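Local coordinates for stage II sporulation protein E (SpoIIE) (Moorella thermoacetica, PDB 3ZT9) that probably acts as a manganese-dependent PP2C-type protein phosphatase in a stressosome system adapted to control secondary messenger signalling, at residues 79-91 and 96-108. Residues are numbered along the deposited sequence; the frame is centred on the assembly and turned at random. Where two conformers were deposited one is given.
Sequences TRGAVAALCRVDR and WQAAIVGNIHVKI. With PEG (di(hydroxyethyl)ether), chain E.
Cys87 sets its sulfur anti to the carbonyl carbon (chi1 -71°), and Val106 puts CG1 anti to its backbone N (chi1 175°), which brings SG and Val106 CG1 together at 3.8 Å. This is where the two sheets of the PP2C-like beta sandwich face each other. Strands 82-90 and 96-101 form an antiparallel beta hairpin in one sheet; the chain then turns through Gly102 to Ile104 and enters the other sheet as strand 105-110. Six backbone hydrogen bonds tie the hairpin, two each in the pairs Ala84-Val101, Leu86-Ala99 and Arg88-Gln97; the straightest runs from Arg88 N to Gln97 O (2.8 Å, 172° at the hydrogen). Between the sheets, the Ala85 methyl is wedged against Ile104, its CB a tight 3.4 Å from Ile104 CG2, while Ile147 of strand 144-148 also touches Cys87 and Ile104. On the other face of the hairpin, Leu86, Ala99 and Val101 pack against helix 65-76. Arg88 and Gln97 lie on that same face, near the hairpin's turn end, with a PEG molecule beside them: its O4 gives a hydrogen bond to Gln97 OE1 (3.1 Å), and O1 a weak one to Arg88 O. The extended Arg88 chain carries NH2 to a hydrogen bond with Asn62 OD1, and NH1 makes a long salt bridge to Asp90 OD2 (3.9 Å). A leucine here would probably leave Asn62 OD1 without this donor and Asp90 without its distant positive partner. At the opposite end, strand 82-90 pairs through Val83 with Asp38, a manganese ligand, and Asn103 ND2 bonds to Asp150, another. At Gly102 a CB would jam against the carbonyl O of Val101 and also clash with Val83 CG1, which already lies 3.6 Å from Gly102 CA.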
loop_
_atom_site.group_PDB
_atom_site.type_symbol
_atom_site.label_atom_id
_atom_site.label_comp_id
_atom_site.label_asym_id
_atom_site.label_seq_id
_atom_site.Cartn_x
_atom_site.Cartn_y
_atom_site.Cartn_z
ATOM N N THR A 79 -6.086 1.533 19.571
ATOM C CA THR A 79 -4.765 2.046 19.187
ATOM C C THR A 79 -4.952 3.401 18.499
ATOM O O THR A 79 -6.057 3.925 18.499
ATOM C CB THR A 79 -4.071 1.089 18.185
ATOM O OG1 THR A 79 -4.713 1.191 16.902
ATOM C CG2 THR A 79 -4.112 -0.346 18.663
ATOM N N ARG A 80 -3.904 3.949 17.875
ATOM C CA ARG A 80 -4.042 5.198 17.110
ATOM C C ARG A 80 -5.025 4.998 15.977
ATOM O O ARG A 80 -5.642 5.937 15.539
ATOM C CB ARG A 80 -2.704 5.665 16.508
ATOM C CG ARG A 80 -1.856 6.497 17.466
ATOM C CD ARG A 80 -2.319 7.970 17.518
ATOM N NE ARG A 80 -1.423 8.736 18.395
ATOM C CZ ARG A 80 -0.273 9.283 18.013
ATOM N NH1 ARG A 80 0.155 9.178 16.756
ATOM N NH2 ARG A 80 0.460 9.942 18.898
ATOM N N GLY A 81 -5.163 3.769 15.511
ATOM C CA GLY A 81 -5.913 3.488 14.283
ATOM C C GLY A 81 -5.005 3.665 13.082
ATOM O O GLY A 81 -3.927 4.212 13.189
ATOM N N ALA A 82 -5.446 3.223 11.912
ATOM C CA ALA A 82 -4.637 3.386 10.722
ATOM C C ALA A 82 -5.522 3.358 9.486
ATOM O O ALA A 82 -6.650 2.875 9.530
ATOM C CB ALA A 82 -3.629 2.230 10.650
ATOM N N VAL A 83 -4.998 3.878 8.381
ATOM C CA VAL A 83 -5.618 3.702 7.074
ATOM C C VAL A 83 -4.697 2.724 6.339
ATOM O O VAL A 83 -3.529 2.635 6.672
ATOM C CB VAL A 83 -5.763 5.050 6.330
ATOM C CG1 VAL A 83 -6.643 5.979 7.155
ATOM C CG2 VAL A 83 -4.385 5.724 6.021
ATOM N N ALA A 84 -5.204 1.977 5.371
ATOM C CA ALA A 84 -4.371 0.936 4.721
ATOM C C ALA A 84 -4.922 0.553 3.358
ATOM O O ALA A 84 -6.117 0.659 3.103
ATOM C CB ALA A 84 -4.336 -0.321 5.610
ATOM N N ALA A 85 -4.028 0.114 2.491
ATOM C CA ALA A 85 -4.397 -0.376 1.167
ATOM C C ALA A 85 -3.782 -1.752 1.039
ATOM O O ALA A 85 -2.688 -1.974 1.543
ATOM C CB ALA A 85 -3.804 0.534 0.116
ATOM N N LEU A 86 -4.447 -2.649 0.313
ATOM C CA LEU A 86 -3.869 -3.926 -0.022
ATOM C C LEU A 86 -4.233 -4.240 -1.469
ATOM O O LEU A 86 -5.390 -4.042 -1.900
ATOM C CB LEU A 86 -4.466 -4.990 0.891
ATOM C CG LEU A 86 -4.119 -6.434 0.544
ATOM C CD1 LEU A 86 -2.660 -6.629 0.716
ATOM C CD2 LEU A 86 -4.905 -7.367 1.491
ATOM N N CYS A 87 -3.241 -4.706 -2.204
ATOM C CA CYS A 87 -3.430 -5.212 -3.573
ATOM C C CYS A 87 -3.064 -6.672 -3.554
ATOM O O CYS A 87 -2.021 -7.050 -3.023
ATOM C CB CYS A 87 -2.474 -4.549 -4.574
ATOM S SG CYS A 87 -2.788 -2.837 -4.965
ATOM N N ARG A 88 -3.892 -7.497 -4.163
ATOM C CA ARG A 88 -3.606 -8.929 -4.213
ATOM C C ARG A 88 -3.453 -9.235 -5.693
ATOM O O ARG A 88 -4.389 -9.047 -6.449
ATOM C CB ARG A 88 -4.758 -9.749 -3.613
ATOM C CG ARG A 88 -4.600 -11.293 -3.748
ATOM C CD ARG A 88 -5.858 -12.003 -3.125
ATOM N NE ARG A 88 -5.721 -13.458 -2.996
ATOM C CZ ARG A 88 -5.876 -14.311 -3.998
ATOM N NH1 ARG A 88 -6.154 -13.868 -5.220
ATOM N NH2 ARG A 88 -5.744 -15.612 -3.786
ATOM N N VAL A 89 -2.262 -9.635 -6.099
ATOM C CA VAL A 89 -1.977 -9.859 -7.526
ATOM C C VAL A 89 -1.758 -11.326 -7.798
ATOM O O VAL A 89 -0.752 -11.907 -7.382
ATOM C CB VAL A 89 -0.712 -9.097 -7.930
ATOM C CG1 VAL A 89 -0.541 -9.128 -9.443
ATOM C CG2 VAL A 89 -0.809 -7.656 -7.382
ATOM N N ASP A 90 -2.715 -11.945 -8.466
ATOM C CA ASP A 90 -2.631 -13.337 -8.780
ATOM C C ASP A 90 -2.024 -13.476 -10.151
ATOM O O ASP A 90 -2.732 -13.496 -11.125
ATOM C CB ASP A 90 -4.059 -13.868 -8.765
ATOM C CG ASP A 90 -4.142 -15.337 -8.863
ATOM O OD1 ASP A 90 -3.208 -16.021 -9.343
ATOM O OD2 ASP A 90 -5.233 -15.808 -8.474
ATOM N N ARG A 91 -0.704 -13.575 -10.231
ATOM C CA ARG A 91 -0.065 -13.524 -11.540
ATOM C C ARG A 91 -0.343 -14.769 -12.374
ATOM O O ARG A 91 -0.449 -14.701 -13.585
ATOM C CB ARG A 91 1.429 -13.280 -11.344
ATOM C CG ARG A 91 1.684 -12.044 -10.508
ATOM C CD ARG A 91 3.172 -11.824 -10.312
ATOM N NE ARG A 91 3.827 -11.522 -11.580
ATOM C CZ ARG A 91 4.894 -12.148 -12.067
ATOM N NH1 ARG A 91 5.473 -13.170 -11.422
ATOM N NH2 ARG A 91 5.379 -11.737 -13.227
ATOM N N TRP A 96 -6.079 -9.216 -10.529
ATOM C CA TRP A 96 -5.764 -8.472 -9.288
ATOM C C TRP A 96 -7.041 -7.959 -8.612
ATOM O O TRP A 96 -8.099 -7.798 -9.244
ATOM C CB TRP A 96 -4.779 -7.307 -9.504
ATOM C CG TRP A 96 -5.253 -6.243 -10.448
ATOM C CD1 TRP A 96 -4.908 -6.126 -11.790
ATOM C CD2 TRP A 96 -6.098 -5.113 -10.154
ATOM N NE1 TRP A 96 -5.504 -5.010 -12.328
ATOM C CE2 TRP A 96 -6.253 -4.380 -11.359
ATOM C CE3 TRP A 96 -6.752 -4.658 -9.001
ATOM C CZ2 TRP A 96 -7.027 -3.217 -11.439
ATOM C CZ3 TRP A 96 -7.548 -3.507 -9.083
ATOM C CH2 TRP A 96 -7.673 -2.798 -10.286
ATOM N N GLN A 97 -6.955 -7.785 -7.293
ATOM C CA GLN A 97 -8.025 -7.147 -6.538
ATOM C C GLN A 97 -7.353 -6.113 -5.664
ATOM O O GLN A 97 -6.196 -6.286 -5.265
ATOM C CB GLN A 97 -8.719 -8.138 -5.592
ATOM C CG GLN A 97 -9.475 -9.253 -6.196
ATOM C CD GLN A 97 -10.126 -10.117 -5.106
ATOM O OE1 GLN A 97 -10.299 -11.320 -5.271
ATOM N NE2 GLN A 97 -10.486 -9.492 -3.989
ATOM N N ALA A 98 -8.028 -5.012 -5.360
ATOM C CA ALA A 98 -7.390 -4.091 -4.431
ATOM C C ALA A 98 -8.474 -3.427 -3.598
ATOM O O ALA A 98 -9.589 -3.237 -4.080
ATOM C CB ALA A 98 -6.626 -3.030 -5.177
ATOM N N ALA A 99 -8.146 -3.026 -2.368
ATOM C CA ALA A 99 -9.098 -2.166 -1.619
ATOM C C ALA A 99 -8.326 -1.214 -0.721
ATOM O O ALA A 99 -7.156 -1.474 -0.407
ATOM C CB ALA A 99 -10.036 -3.031 -0.791
ATOM N N ILE A 100 -8.982 -0.129 -0.314
ATOM C CA ILE A 100 -8.318 0.894 0.488
ATOM C C ILE A 100 -9.303 1.399 1.507
ATOM O O ILE A 100 -10.418 1.752 1.135
ATOM C CB ILE A 100 -7.900 2.141 -0.368
ATOM C CG1 ILE A 100 -7.054 1.702 -1.573
ATOM C CG2 ILE A 100 -7.102 3.146 0.504
ATOM C CD1 ILE A 100 -6.945 2.791 -2.616
ATOM N N VAL A 101 -8.903 1.433 2.776
ATOM C CA VAL A 101 -9.700 2.130 3.784
ATOM C C VAL A 101 -8.880 3.354 4.174
ATOM O O VAL A 101 -7.760 3.237 4.670
ATOM C CB VAL A 101 -10.039 1.242 5.013
ATOM C CG1 VAL A 101 -10.770 2.061 6.068
ATOM C CG2 VAL A 101 -10.909 0.081 4.576
ATOM N N GLY A 102 -9.431 4.537 3.924
ATOM C CA GLY A 102 -8.724 5.754 4.246
ATOM C C GLY A 102 -8.039 6.312 3.009
ATOM O O GLY A 102 -8.554 6.161 1.914
ATOM N N ASN A 103 -6.910 6.986 3.173
ATOM C CA ASN A 103 -6.367 7.750 2.041
ATOM C C ASN A 103 -4.996 7.278 1.551
ATOM O O ASN A 103 -4.194 8.059 1.116
ATOM C CB ASN A 103 -6.304 9.229 2.360
ATOM C CG ASN A 103 -5.263 9.545 3.406
ATOM O OD1 ASN A 103 -4.811 8.650 4.126
ATOM N ND2 ASN A 103 -4.872 10.816 3.496
ATOM N N ILE A 104 -4.743 5.991 1.594
ATOM C CA ILE A 104 -3.575 5.483 0.911
ATOM C C ILE A 104 -3.869 5.562 -0.627
ATOM O O ILE A 104 -5.017 5.421 -1.054
ATOM C CB ILE A 104 -3.318 4.015 1.307
ATOM C CG1 ILE A 104 -3.104 3.883 2.824
ATOM C CG2 ILE A 104 -2.133 3.451 0.510
ATOM C CD1 ILE A 104 -1.854 4.580 3.392
ATOM N N HIS A 105 -2.858 5.807 -1.436
ATOM C CA HIS A 105 -3.078 5.920 -2.880
ATOM C C HIS A 105 -2.536 4.722 -3.620
ATOM O O HIS A 105 -1.401 4.293 -3.370
ATOM C CB HIS A 105 -2.404 7.205 -3.339
ATOM C CG HIS A 105 -2.950 8.408 -2.647
ATOM N ND1 HIS A 105 -4.266 8.803 -2.784
ATOM C CD2 HIS A 105 -2.381 9.281 -1.784
ATOM C CE1 HIS A 105 -4.478 9.871 -2.037
ATOM N NE2 HIS A 105 -3.351 10.182 -1.419
ATOM N N VAL A 106 -3.343 4.188 -4.540
ATOM C CA VAL A 106 -2.893 3.079 -5.389
ATOM C C VAL A 106 -3.049 3.467 -6.822
ATOM O O VAL A 106 -4.059 4.054 -7.179
ATOM C CB VAL A 106 -3.775 1.853 -5.140
ATOM C CG1 VAL A 106 -3.398 0.693 -6.115
ATOM C CG2 VAL A 106 -3.616 1.391 -3.664
ATOM N N LYS A 107 -2.057 3.153 -7.662
ATOM C CA LYS A 107 -2.252 3.352 -9.115
ATOM C C LYS A 107 -1.720 2.110 -9.797
ATOM O O LYS A 107 -0.650 1.617 -9.443
ATOM C CB LYS A 107 -1.509 4.585 -9.598
ATOM C CG LYS A 107 -2.045 5.135 -10.967
ATOM C CD LYS A 107 -1.527 6.528 -11.224
ATOM C CE LYS A 107 -2.073 7.527 -10.225
ATOM N NZ LYS A 107 -3.482 7.907 -10.490
ATOM N N ILE A 108 -2.459 1.643 -10.789
ATOM C CA ILE A 108 -2.110 0.428 -11.489
ATOM C C ILE A 108 -2.006 0.767 -12.976
ATOM O O ILE A 108 -2.976 1.179 -13.601
ATOM C CB ILE A 108 -3.154 -0.645 -11.233
ATOM C CG1 ILE A 108 -3.224 -0.935 -9.724
ATOM C CG2 ILE A 108 -2.846 -1.899 -12.079
ATOM C CD1 ILE A 108 -4.406 -1.817 -9.277
HETATM C C1 PEG E . -6.488 -11.391 -6.952
HETATM O O1 PEG E . -6.851 -10.984 -5.699
HETATM C C2 PEG E . -7.500 -12.224 -7.711
HETATM O O2 PEG E . -8.801 -11.815 -8.012
HETATM C C3 PEG E . -9.679 -12.860 -8.181
HETATM C C4 PEG E . -11.075 -12.635 -8.651
HETATM O O4 PEG E . -11.915 -11.849 -7.894
#